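Local coordinates for hypothetical protein (PDB 2PBZ), which binds ATP and probably catalyses an ATP-dependent, carbon-nitrogen bond-forming ligase step on the purine pathway to IMP, at residues A[105-111]-A[233-238]. Numbering follows the deposited sequence.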
ATOM      1  N   ALA A 105      -4.548  -0.824  31.626  1.00 58.26           N
ATOM      2  CA  ALA A 105      -5.646  -0.751  30.662  1.00 58.34           C
ATOM      3  C   ALA A 105      -5.838  -2.047  29.874  1.00 58.25           C
ATOM      4  O   ALA A 105      -6.954  -2.555  29.773  1.00 58.55           O
ATOM      5  CB  ALA A 105      -5.411   0.412  29.692  1.00 58.31           C
ATOM      6  N   LEU A 106      -4.753  -2.567  29.302  1.00 58.20           N
ATOM      7  CA  LEU A 106      -4.824  -3.796  28.522  1.00 57.93           C
ATOM      8  C   LEU A 106      -5.329  -4.969  29.377  1.00 58.69           C
ATOM      9  O   LEU A 106      -6.130  -5.790  28.914  1.00 57.13           O
ATOM     10  CB  LEU A 106      -3.449  -4.102  27.904  1.00 56.02           C
ATOM     11  CG  LEU A 106      -3.031  -3.225  26.708  1.00 55.13           C
ATOM     12  CD1 LEU A 106      -1.579  -3.451  26.393  1.00 53.74           C
ATOM     13  CD2 LEU A 106      -3.892  -3.544  25.486  1.00 53.52           C
ATOM     14  N   GLU A 107      -4.877  -5.038  30.625  1.00 59.36           N
ATOM     15  CA  GLU A 107      -5.328  -6.100  31.513  1.00 61.35           C
ATOM     16  C   GLU A 107      -6.807  -5.858  31.797  1.00 61.47           C
ATOM     17  O   GLU A 107      -7.625  -6.769  31.697  1.00 61.38           O
ATOM     18  CB  GLU A 107      -4.522  -6.088  32.814  1.00 62.07           C
ATOM     19  CG  GLU A 107      -3.019  -6.078  32.577  1.00 66.24           C
ATOM     20  CD  GLU A 107      -2.215  -6.318  33.846  1.00 68.64           C
ATOM     21  OE1 GLU A 107      -2.398  -5.550  34.825  1.00 68.83           O
ATOM     22  OE2 GLU A 107      -1.402  -7.271  33.862  1.00 69.98           O
ATOM     23  N   GLY A 108      -7.141  -4.608  32.117  1.00 61.48           N
ATOM     24  CA  GLY A 108      -8.513  -4.248  32.413  1.00 60.29           C
ATOM     25  C   GLY A 108      -9.476  -4.539  31.285  1.00 60.15           C
ATOM     26  O   GLY A 108     -10.668  -4.721  31.523  1.00 59.95           O
ATOM     27  N   ALA A 109      -8.978  -4.576  30.052  1.00 60.91           N
ATOM     28  CA  ALA A 109      -9.845  -4.851  28.904  1.00 61.73           C
ATOM     29  C   ALA A 109      -9.841  -6.330  28.535  1.00 62.14           C
ATOM     30  O   ALA A 109     -10.601  -6.755  27.664  1.00 61.49           O
ATOM     31  CB  ALA A 109      -9.420  -4.011  27.697  1.00 61.39           C
ATOM     32  N   GLY A 110      -8.984  -7.104  29.200  1.00 62.36           N
ATOM     33  CA  GLY A 110      -8.908  -8.530  28.925  1.00 62.23           C
ATOM     34  C   GLY A 110      -8.145  -8.859  27.656  1.00 62.01           C
ATOM     35  O   GLY A 110      -8.211  -9.978  27.160  1.00 61.97           O
ATOM     36  N   ILE A 111      -7.408  -7.885  27.138  1.00 62.03           N
ATOM     37  CA  ILE A 111      -6.638  -8.077  25.917  1.00 62.11           C
ATOM     38  C   ILE A 111      -5.333  -8.822  26.196  1.00 62.24           C
ATOM     39  O   ILE A 111      -4.587  -8.475  27.114  1.00 61.98           O
ATOM     40  CB  ILE A 111      -6.337  -6.712  25.253  1.00 62.24           C
ATOM     41  CG1 ILE A 111      -7.658  -5.980  25.001  1.00 61.56           C
ATOM     42  CG2 ILE A 111      -5.588  -6.908  23.930  1.00 62.25           C
ATOM     43  CD1 ILE A 111      -7.494  -4.548  24.563  1.00 62.33           C
ATOM     44  N   ALA A 233     -13.986  -3.535  24.281  1.00 48.66           N
ATOM     45  CA  ALA A 233     -13.602  -3.759  25.659  1.00 47.98           C
ATOM     46  C   ALA A 233     -12.690  -2.651  26.138  1.00 47.63           C
ATOM     47  O   ALA A 233     -12.793  -2.197  27.272  1.00 47.69           O
ATOM     48  CB  ALA A 233     -12.909  -5.098  25.795  1.00 47.29           C
ATOM     49  N   PHE A 234     -11.791  -2.206  25.267  1.00 47.38           N
ATOM     50  CA  PHE A 234     -10.857  -1.149  25.637  1.00 46.16           C
ATOM     51  C   PHE A 234     -11.612   0.131  25.995  1.00 46.44           C
ATOM     52  O   PHE A 234     -11.288   0.801  26.970  1.00 46.26           O
ATOM     53  CB  PHE A 234      -9.894  -0.871  24.486  1.00 44.33           C
ATOM     54  CG  PHE A 234      -8.776   0.051  24.850  1.00 42.98           C
ATOM     55  CD1 PHE A 234      -7.732  -0.384  25.668  1.00 42.50           C
ATOM     56  CD2 PHE A 234      -8.781   1.375  24.412  1.00 41.26           C
ATOM     57  CE1 PHE A 234      -6.705   0.498  26.051  1.00 41.99           C
ATOM     58  CE2 PHE A 234      -7.765   2.258  24.788  1.00 41.22           C
ATOM     59  CZ  PHE A 234      -6.726   1.818  25.610  1.00 42.12           C
ATOM     60  N   VAL A 235     -12.605   0.468  25.178  1.00 46.37           N
ATOM     61  CA  VAL A 235     -13.399   1.648  25.404  1.00 47.16           C
ATOM     62  C   VAL A 235     -14.099   1.566  26.751  1.00 47.97           C
ATOM     63  O   VAL A 235     -14.074   2.525  27.521  1.00 49.54           O
ATOM     64  CB  VAL A 235     -14.442   1.823  24.298  1.00 47.06           C
ATOM     65  CG1 VAL A 235     -15.354   2.994  24.617  1.00 47.29           C
ATOM     66  CG2 VAL A 235     -13.738   2.046  22.981  1.00 46.70           C
ATOM     67  N   ARG A 236     -14.702   0.415  27.039  1.00 49.00           N
ATOM     68  CA  ARG A 236     -15.415   0.218  28.299  1.00 49.03           C
ATOM     69  C   ARG A 236     -14.544   0.485  29.504  1.00 48.09           C
ATOM     70  O   ARG A 236     -14.880   1.322  30.328  1.00 48.19           O
ATOM     71  CB  ARG A 236     -15.976  -1.207  28.405  1.00 51.47           C
ATOM     72  CG  ARG A 236     -16.704  -1.713  27.164  1.00 53.12           C
ATOM     73  CD  ARG A 236     -17.844  -0.795  26.731  1.00 54.15           C
ATOM     74  NE  ARG A 236     -19.091  -1.053  27.447  1.00 55.87           N
ATOM     75  CZ  ARG A 236     -20.180  -0.295  27.346  1.00 56.86           C
ATOM     76  NH1 ARG A 236     -20.171   0.769  26.558  1.00 57.59           N
ATOM     77  NH2 ARG A 236     -21.276  -0.590  28.031  1.00 57.07           N
ATOM     78  N   THR A 237     -13.416  -0.204  29.609  1.00 48.83           N
ATOM     79  CA  THR A 237     -12.556  -0.004  30.768  1.00 50.94           C
ATOM     80  C   THR A 237     -11.920   1.373  30.851  1.00 52.23           C
ATOM     81  O   THR A 237     -11.608   1.850  31.945  1.00 53.58           O
ATOM     82  CB  THR A 237     -11.422  -1.062  30.865  1.00 51.77           C
ATOM     83  OG1 THR A 237     -10.159  -0.425  30.644  1.00 51.51           O
ATOM     84  CG2 THR A 237     -11.627  -2.188  29.870  1.00 49.07           C
HETATM   85  N   MSE A 238     -11.716   2.018  29.711  1.00 53.71           N
HETATM   86  CA  MSE A 238     -11.126   3.342  29.718  1.00 55.04           C
HETATM   87  C   MSE A 238     -12.154   4.342  30.194  1.00 55.54           C
HETATM   88  O   MSE A 238     -11.812   5.376  30.756  1.00 55.39           O
HETATM   89  CB  MSE A 238     -10.612   3.723  28.329  1.00 55.96           C
HETATM   90  CG  MSE A 238      -9.302   3.036  27.971  1.00 58.18           C
HETATM   91 SE   MSE A 238      -7.912   3.252  29.319  1.00 62.49          SE
HETATM   92  CE  MSE A 238      -7.898   5.176  29.499  1.00 61.46           C
TER
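Phe234 and Met238, one helical turn apart, reach Ala105 through different first torsions. Phe234 carries CG anti to its own nitrogen (chi1 -171°), which swings the ring toward helix 99-109. Met238, modelled as selenomethionine, has CG anti to the carbonyl carbon instead (chi1 -76°); this lays CG over one face of the Phe234 ring, 3.6 Å above the plane and offset toward the rim, and bends further out carry SE to Ala105. Ring and selenium thus share the methyl of Ala105: CB lies 3.9 Å from Phe234 CE1 and 3.8 Å from Met238 SE.

The two helices illustrate how alanine and glycine at a crossing let one backbone come against the other, while larger residues fill the flank. Ala109 CB rests 3.8 Å from Phe234 CA and 4.1 Å from Ala233 CB. Thr237 turns its methyl toward Gly108 and Ala109, though a clash makes that rotamer doubtful. The short axes cross at 111°, with a closest approach of 8.6 Å. No hydrogen bond spans the interface; methyl, ring and selenium contacts predominate, and Ala233 CB also lies 3.4 Å from Ala109 O.

At the end of helix 99-109, Gly110, at positive phi, closes a Schellman motif, with Ile111 N bonded to Leu106 O and Gly110 N to Glu107 O. The chain then delivers Ile111 back to the interface, its extended arm bringing CD1 to 4.3 Å from Phe234 CD1.

The contact brings together a helix from the DUF1246 range and one from the DUF1297 range, away from the ATP site. Leu106 and Ile111 touch Ala262 on strand 261-266, while Phe234 meets Ile265 there and Leu252 and Phe250 on strand 249-255, so the two crossing helices both pack against these strands of the five-stranded antiparallel sheet.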